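Local coordinates for protein fatty Acyl-Adenylate Ligase (Escherichia coli, PDB 3PBK) that belongs to the AMP-binding enzymes of the ANL superfamily, in the group called fatty acyl-adenylate ligases, at residues 254-262 with 279-287; 359-367 with 467-475. All coordinates share one frame; numbering follows the deposited sequence.

Contact 1: residues 254-262 with 279-287; sequences FAMRPLQWL and GYELCQRRV
W261 presents an edge of its six-membered ring to one face of Y280, CH2 approaching CE1 at 3.8 Å. This is an edge-to-face (T-shaped) pair, with planes 67° apart and centroids separated by 5.2 Å. The indole reaches across because its CG lies anti to the backbone N (chi1 170°). The rim of the same ring, near its plane, also meets G279 O, 3.6 Å from W261 CZ3. F254 approaches this carbonyl oxygen edge-on too, so the two aromatic side chains converge where G279 has no side chain. C283 SG enters among F254, P258, W261 and L262 and makes an oblique sulfur-aromatic contact, 3.7 Å from W261 CE3. P258 crosses L282 at about a right angle, its CG and CB against CD1, while L259 CD1 meets V287 CG2 at 4.0 Å. At the margin, R286 lays a guanidinium face over P258 CD. The polar ends of the central aromatics bond outside the pair: W261 NE1 with S273 OG, Y280 OH with G304 O. Helix 277-285 and the residues just after it thus pack against the turn between helices 251-256 and 260-267 and the adjoining helix ends, an interface held largely by apolar and aromatic contacts.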
# COMPACT_ATOMS: atom_id res chain seq x y z
N PHE A 254 -15.61 1.82 4.07
CA PHE A 254 -15.50 0.59 3.30
C PHE A 254 -15.38 -0.62 4.23
O PHE A 254 -16.09 -1.61 4.07
CB PHE A 254 -14.31 0.64 2.34
CG PHE A 254 -13.86 -0.72 1.87
CD1 PHE A 254 -14.51 -1.35 0.82
CD2 PHE A 254 -12.79 -1.36 2.47
CE1 PHE A 254 -14.10 -2.60 0.38
CE2 PHE A 254 -12.37 -2.61 2.04
CZ PHE A 254 -13.03 -3.23 0.99
N ALA A 255 -14.48 -0.53 5.21
CA ALA A 255 -14.26 -1.62 6.15
C ALA A 255 -15.56 -2.14 6.75
O ALA A 255 -15.71 -3.34 6.99
CB ALA A 255 -13.32 -1.19 7.26
N MSE A 256 -16.49 -1.23 6.99
CA MSE A 256 -17.76 -1.56 7.63
C MSE A 256 -18.81 -2.02 6.62
O MSE A 256 -19.57 -2.95 6.89
CB MSE A 256 -18.25 -0.38 8.51
CG MSE A 256 -17.91 -0.51 10.02
SE MSE A 256 -16.17 -1.33 10.59
CE MSE A 256 -15.09 0.28 10.96
N ARG A 257 -18.85 -1.38 5.45
CA ARG A 257 -19.71 -1.86 4.37
C ARG A 257 -18.95 -2.03 3.05
O ARG A 257 -19.08 -1.20 2.13
CB ARG A 257 -20.91 -0.94 4.18
CG ARG A 257 -21.67 -0.59 5.45
CD ARG A 257 -22.86 0.32 5.11
NE ARG A 257 -23.24 1.22 6.19
CZ ARG A 257 -24.35 1.97 6.18
NH1 ARG A 257 -25.17 1.92 5.14
NH2 ARG A 257 -24.63 2.77 7.21
N PRO A 258 -18.16 -3.11 2.94
CA PRO A 258 -17.38 -3.40 1.73
C PRO A 258 -18.16 -3.08 0.46
O PRO A 258 -17.67 -2.33 -0.37
CB PRO A 258 -17.14 -4.90 1.83
CG PRO A 258 -17.09 -5.17 3.28
CD PRO A 258 -18.00 -4.17 3.95
N LEU A 259 -19.35 -3.63 0.32
CA LEU A 259 -20.08 -3.52 -0.94
C LEU A 259 -20.35 -2.09 -1.40
O LEU A 259 -20.67 -1.83 -2.57
CB LEU A 259 -21.38 -4.32 -0.86
CG LEU A 259 -21.24 -5.80 -1.23
CD1 LEU A 259 -21.12 -5.95 -2.75
CD2 LEU A 259 -20.07 -6.48 -0.50
N GLN A 260 -20.20 -1.14 -0.49
CA GLN A 260 -20.39 0.25 -0.88
C GLN A 260 -19.35 0.68 -1.93
O GLN A 260 -19.54 1.65 -2.66
CB GLN A 260 -20.42 1.15 0.35
CG GLN A 260 -21.74 1.04 1.12
CD GLN A 260 -22.95 1.37 0.25
OE1 GLN A 260 -23.32 2.53 0.08
NE2 GLN A 260 -23.59 0.34 -0.31
N TRP A 261 -18.25 -0.07 -2.00
CA TRP A 261 -17.20 0.16 -2.98
C TRP A 261 -17.71 -0.19 -4.37
O TRP A 261 -17.59 0.60 -5.30
CB TRP A 261 -15.97 -0.68 -2.62
CG TRP A 261 -14.90 -0.74 -3.65
CD1 TRP A 261 -14.54 0.23 -4.51
CD2 TRP A 261 -14.01 -1.84 -3.90
NE1 TRP A 261 -13.50 -0.19 -5.30
CE2 TRP A 261 -13.15 -1.46 -4.93
CE3 TRP A 261 -13.86 -3.12 -3.35
CZ2 TRP A 261 -12.16 -2.30 -5.43
CZ3 TRP A 261 -12.87 -3.95 -3.85
CH2 TRP A 261 -12.04 -3.54 -4.88
N LEU A 262 -18.29 -1.37 -4.50
CA LEU A 262 -18.81 -1.79 -5.79
C LEU A 262 -20.02 -0.93 -6.14
O LEU A 262 -20.25 -0.63 -7.32
CB LEU A 262 -19.19 -3.27 -5.77
CG LEU A 262 -18.16 -4.26 -5.24
CD1 LEU A 262 -18.61 -5.68 -5.50
CD2 LEU A 262 -16.80 -4.01 -5.86
N GLY A 279 -9.28 -6.55 0.08
CA GLY A 279 -10.38 -5.69 -0.31
C GLY A 279 -11.38 -6.45 -1.16
O GLY A 279 -12.58 -6.24 -1.07
N TYR A 280 -10.85 -7.34 -1.99
CA TYR A 280 -11.68 -8.15 -2.88
C TYR A 280 -12.35 -9.27 -2.11
O TYR A 280 -13.53 -9.55 -2.30
CB TYR A 280 -10.85 -8.72 -4.04
CG TYR A 280 -10.51 -7.70 -5.12
CD1 TYR A 280 -11.42 -7.39 -6.12
CD2 TYR A 280 -9.28 -7.04 -5.12
CE1 TYR A 280 -11.11 -6.45 -7.11
CE2 TYR A 280 -8.97 -6.09 -6.11
CZ TYR A 280 -9.88 -5.81 -7.10
OH TYR A 280 -9.57 -4.88 -8.07
N GLU A 281 -11.59 -9.91 -1.24
CA GLU A 281 -12.10 -11.02 -0.46
C GLU A 281 -13.20 -10.56 0.49
O GLU A 281 -14.25 -11.19 0.57
CB GLU A 281 -10.96 -11.69 0.30
CG GLU A 281 -11.34 -13.00 0.93
CD GLU A 281 -11.84 -12.82 2.35
OE1 GLU A 281 -11.71 -11.69 2.88
OE2 GLU A 281 -12.34 -13.81 2.93
N LEU A 282 -12.96 -9.46 1.20
CA LEU A 282 -13.95 -8.88 2.09
C LEU A 282 -15.30 -8.83 1.38
O LEU A 282 -16.30 -9.30 1.91
CB LEU A 282 -13.54 -7.46 2.49
CG LEU A 282 -13.53 -7.02 3.96
CD1 LEU A 282 -13.96 -5.58 4.05
CD2 LEU A 282 -14.42 -7.86 4.83
N CYS A 283 -15.32 -8.27 0.18
CA CYS A 283 -16.55 -8.14 -0.61
C CYS A 283 -17.33 -9.43 -0.82
O CYS A 283 -18.50 -9.53 -0.45
CB CYS A 283 -16.25 -7.52 -1.97
SG CYS A 283 -16.13 -5.74 -1.93
N GLN A 284 -16.69 -10.39 -1.46
CA GLN A 284 -17.35 -11.65 -1.80
C GLN A 284 -17.75 -12.41 -0.53
O GLN A 284 -18.73 -13.15 -0.52
CB GLN A 284 -16.45 -12.48 -2.73
CG GLN A 284 -16.77 -13.96 -2.80
CD GLN A 284 -15.92 -14.75 -1.83
OE1 GLN A 284 -14.80 -14.35 -1.49
NE2 GLN A 284 -16.44 -15.88 -1.38
N ARG A 285 -17.02 -12.18 0.55
CA ARG A 285 -17.34 -12.78 1.85
C ARG A 285 -18.61 -12.20 2.46
O ARG A 285 -19.37 -12.90 3.13
CB ARG A 285 -16.16 -12.56 2.81
CG ARG A 285 -16.05 -13.55 3.96
CD ARG A 285 -14.72 -13.37 4.69
NE ARG A 285 -14.76 -12.31 5.70
CZ ARG A 285 -13.72 -11.57 6.06
NH1 ARG A 285 -12.54 -11.75 5.48
NH2 ARG A 285 -13.86 -10.64 7.00
N ARG A 286 -18.86 -10.92 2.23
CA ARG A 286 -19.94 -10.25 2.93
C ARG A 286 -21.01 -9.70 2.00
O ARG A 286 -21.74 -8.78 2.36
CB ARG A 286 -19.39 -9.16 3.83
CG ARG A 286 -18.48 -9.71 4.92
CD ARG A 286 -17.90 -8.62 5.78
NE ARG A 286 -18.92 -7.89 6.53
CZ ARG A 286 -18.66 -6.82 7.26
NH1 ARG A 286 -17.41 -6.36 7.35
NH2 ARG A 286 -19.64 -6.20 7.91
N VAL A 287 -21.12 -10.29 0.81
CA VAL A 287 -22.13 -9.85 -0.15
C VAL A 287 -23.47 -10.48 0.19
O VAL A 287 -23.52 -11.57 0.75
CB VAL A 287 -21.76 -10.24 -1.59
CG1 VAL A 287 -21.82 -11.75 -1.75
CG2 VAL A 287 -22.70 -9.57 -2.58

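Contact 2: residues 359-367 with 467-475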
# COMPACT_ATOMS: atom_id res chain seq x y z
N VAL A 359 4.07 -24.18 -9.46
CA VAL A 359 5.41 -24.71 -9.24
C VAL A 359 5.38 -25.92 -8.31
O VAL A 359 4.51 -26.01 -7.45
CB VAL A 359 6.35 -23.63 -8.64
CG1 VAL A 359 6.48 -22.43 -9.59
CG2 VAL A 359 5.85 -23.20 -7.27
N ASP A 360 6.31 -26.85 -8.50
CA ASP A 360 6.52 -27.91 -7.52
C ASP A 360 6.91 -27.21 -6.22
O ASP A 360 7.91 -26.49 -6.17
CB ASP A 360 7.62 -28.88 -7.97
CG ASP A 360 7.71 -30.14 -7.11
OD1 ASP A 360 7.48 -30.07 -5.89
OD2 ASP A 360 8.01 -31.22 -7.66
N ARG A 361 6.12 -27.39 -5.17
CA ARG A 361 6.40 -26.67 -3.94
C ARG A 361 7.71 -27.13 -3.28
O ARG A 361 8.49 -26.30 -2.80
CB ARG A 361 5.23 -26.72 -2.95
CG ARG A 361 5.64 -26.23 -1.57
CD ARG A 361 4.51 -25.67 -0.75
NE ARG A 361 3.58 -26.67 -0.23
CZ ARG A 361 3.92 -27.73 0.50
NH1 ARG A 361 5.20 -27.99 0.78
NH2 ARG A 361 2.97 -28.56 0.93
N ASP A 362 7.95 -28.44 -3.28
CA ASP A 362 9.17 -28.99 -2.69
C ASP A 362 10.44 -28.52 -3.40
O ASP A 362 11.48 -28.33 -2.77
CB ASP A 362 9.08 -30.52 -2.61
CG ASP A 362 7.94 -31.00 -1.74
OD1 ASP A 362 7.80 -30.48 -0.60
OD2 ASP A 362 7.16 -31.87 -2.18
N ILE A 363 10.37 -28.33 -4.71
CA ILE A 363 11.54 -27.82 -5.41
C ILE A 363 11.84 -26.37 -5.02
O ILE A 363 12.98 -25.93 -5.01
CB ILE A 363 11.40 -27.98 -6.92
CG1 ILE A 363 11.31 -29.46 -7.27
CG2 ILE A 363 12.59 -27.36 -7.63
CD1 ILE A 363 11.79 -29.76 -8.64
N LEU A 364 10.79 -25.62 -4.70
CA LEU A 364 10.94 -24.24 -4.26
C LEU A 364 11.53 -24.17 -2.84
O LEU A 364 12.51 -23.48 -2.58
CB LEU A 364 9.57 -23.56 -4.30
CG LEU A 364 9.51 -22.06 -4.07
CD1 LEU A 364 9.61 -21.37 -5.41
CD2 LEU A 364 8.23 -21.64 -3.35
N GLU A 365 10.91 -24.90 -1.92
CA GLU A 365 11.34 -24.89 -0.54
C GLU A 365 12.76 -25.39 -0.37
O GLU A 365 13.54 -24.80 0.37
CB GLU A 365 10.37 -25.70 0.32
CG GLU A 365 8.96 -25.12 0.31
CD GLU A 365 7.94 -25.89 1.14
OE1 GLU A 365 8.20 -27.05 1.55
OE2 GLU A 365 6.85 -25.31 1.37
N TYR A 366 13.11 -26.46 -1.07
CA TYR A 366 14.39 -27.14 -0.85
C TYR A 366 15.54 -26.69 -1.75
O TYR A 366 16.72 -26.75 -1.37
CB TYR A 366 14.21 -28.66 -0.92
CG TYR A 366 13.52 -29.29 0.28
CD1 TYR A 366 12.14 -29.48 0.29
CD2 TYR A 366 14.24 -29.70 1.40
CE1 TYR A 366 11.49 -30.06 1.38
CE2 TYR A 366 13.61 -30.28 2.49
CZ TYR A 366 12.23 -30.46 2.48
OH TYR A 366 11.58 -31.04 3.56
N GLN A 367 15.22 -26.22 -2.95
CA GLN A 367 16.26 -25.88 -3.93
C GLN A 367 16.12 -24.46 -4.47
O GLN A 367 16.79 -24.07 -5.43
CB GLN A 367 16.26 -26.90 -5.06
CG GLN A 367 16.39 -28.33 -4.55
CD GLN A 367 16.09 -29.37 -5.60
OE1 GLN A 367 16.32 -29.14 -6.80
NE2 GLN A 367 15.60 -30.53 -5.17
N GLY A 467 18.09 -26.25 5.99
CA GLY A 467 18.08 -26.80 4.65
C GLY A 467 16.83 -26.61 3.80
O GLY A 467 16.82 -27.04 2.64
N ARG A 468 15.78 -25.99 4.34
CA ARG A 468 14.68 -25.58 3.48
C ARG A 468 13.90 -24.36 3.99
O ARG A 468 13.86 -24.09 5.18
CB ARG A 468 13.75 -26.75 3.11
CG ARG A 468 13.02 -27.43 4.26
CD ARG A 468 11.69 -26.78 4.55
NE ARG A 468 10.50 -27.34 3.90
CZ ARG A 468 9.71 -28.27 4.44
NH1 ARG A 468 10.01 -28.80 5.62
NH2 ARG A 468 8.62 -28.68 3.79
N ASN A 469 13.32 -23.63 3.04
CA ASN A 469 12.54 -22.44 3.35
C ASN A 469 11.07 -22.72 3.15
O ASN A 469 10.69 -23.37 2.18
CB ASN A 469 12.94 -21.29 2.42
CG ASN A 469 14.43 -21.17 2.25
OD1 ASN A 469 15.18 -20.95 3.21
ND2 ASN A 469 14.89 -21.31 1.01
N ILE A 470 10.23 -22.23 4.05
CA ILE A 470 8.78 -22.34 3.88
C ILE A 470 8.14 -20.95 3.83
O ILE A 470 8.45 -20.09 4.65
CB ILE A 470 8.16 -23.17 5.02
CG1 ILE A 470 8.88 -24.51 5.12
CG2 ILE A 470 6.67 -23.38 4.80
CD1 ILE A 470 8.37 -25.40 6.23
N TRP A 471 7.24 -20.73 2.88
CA TRP A 471 6.50 -19.47 2.81
C TRP A 471 5.36 -19.39 3.82
O TRP A 471 4.36 -20.07 3.68
CB TRP A 471 5.98 -19.22 1.40
CG TRP A 471 7.04 -18.64 0.53
CD1 TRP A 471 7.09 -17.36 0.05
CD2 TRP A 471 8.22 -19.29 0.08
NE1 TRP A 471 8.23 -17.19 -0.69
CE2 TRP A 471 8.94 -18.36 -0.69
CE3 TRP A 471 8.73 -20.59 0.23
CZ2 TRP A 471 10.15 -18.67 -1.30
CZ3 TRP A 471 9.94 -20.90 -0.38
CH2 TRP A 471 10.63 -19.95 -1.14
N PRO A 472 5.50 -18.52 4.84
CA PRO A 472 4.58 -18.46 5.97
C PRO A 472 3.13 -18.54 5.53
O PRO A 472 2.31 -19.15 6.21
CB PRO A 472 4.87 -17.08 6.57
CG PRO A 472 5.52 -16.32 5.45
CD PRO A 472 6.39 -17.35 4.84
N GLN A 473 2.82 -17.95 4.38
CA GLN A 473 1.46 -17.91 3.86
C GLN A 473 0.93 -19.27 3.40
O GLN A 473 -0.29 -19.47 3.32
CB GLN A 473 1.34 -16.90 2.72
CG GLN A 473 2.07 -17.29 1.43
CD GLN A 473 3.37 -16.52 1.20
OE1 GLN A 473 4.15 -16.27 2.13
NE2 GLN A 473 3.60 -16.13 -0.05
N ASP A 474 1.84 -20.19 3.07
CA ASP A 474 1.45 -21.55 2.69
C ASP A 474 0.95 -22.32 3.91
O ASP A 474 0.10 -23.20 3.80
CB ASP A 474 2.63 -22.30 2.08
CG ASP A 474 2.93 -21.86 0.66
OD1 ASP A 474 2.13 -21.07 0.10
OD2 ASP A 474 3.97 -22.30 0.10
N ILE A 475 1.50 -21.98 5.08
CA ILE A 475 1.08 -22.59 6.33
C ILE A 475 -0.16 -21.90 6.85
O ILE A 475 -1.10 -22.56 7.28
CB ILE A 475 2.20 -22.52 7.38
CG1 ILE A 475 3.28 -23.54 7.05
CG2 ILE A 475 1.66 -22.78 8.80
CD1 ILE A 475 4.34 -23.66 8.12
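E365 and R468 form the salt bridge between helix 361-367 and strand 468-470, their side chains running alongside each other in the same direction. R468 NH2 donates to E365 OE1 at 2.8 Å, on the syn side but tilted out of the carboxylate plane, and nearly in the guanidinium plane; NE adds a weak bond to the same oxygen. R361 NH1 binds E365 OE2 weakly, so both carboxylate oxygens face an arginine. One backbone bond joins the segments, N469 N to E365 O, at 2.9 Å and 168°. Two CH-pi contacts cover ring faces. R468 CB lies over a face of Y366, 3.7 Å from the centroid, and bends at chi2 (89°) and chi3 carry its chain across the ring. Y366 OH lies over the centre of the guanidinium without hydrogen-bonding to it, the ring and guanidinium planes 26° apart. L364 CD2 sits over a face of W471, 3.7 Å from the centroid of the six-membered ring. R468 NH2 also bonds to F529 O of helix 511-529, and the F529 side chain packs on E365 and R361. With two arginines around it, E365 probably stays ionised despite burial and nearby D474, 4.4 Å between E365 OE2 and D474 OD2.

How the contacts relate
Both contacts are largely buried, each with an exposed margin, at R286 in contact 1 and at Y366 and G467 in contact 2. They share no helix or strand; their centres lie 32 Å apart. Contact 1 is local in sequence and packs helix 277-285 beside the chain that leads into strand 272-275 of the large mixed sheet. Contact 2 is farther from the centre of the chain, setting helix 361-367 against strand 468-470 and the start of helix 472-479. The chemistry differs accordingly: aromatic, sulfur and aliphatic packing in the first, charge pairing, a backbone bond and CH-pi packing in the second. The side chains of Y280 and W471 lie about 10 Å and about 9 Å from the bound 5'-O-[(S)-(dodecanoyloxy)(hydroxy)phosphoryl]adenosine.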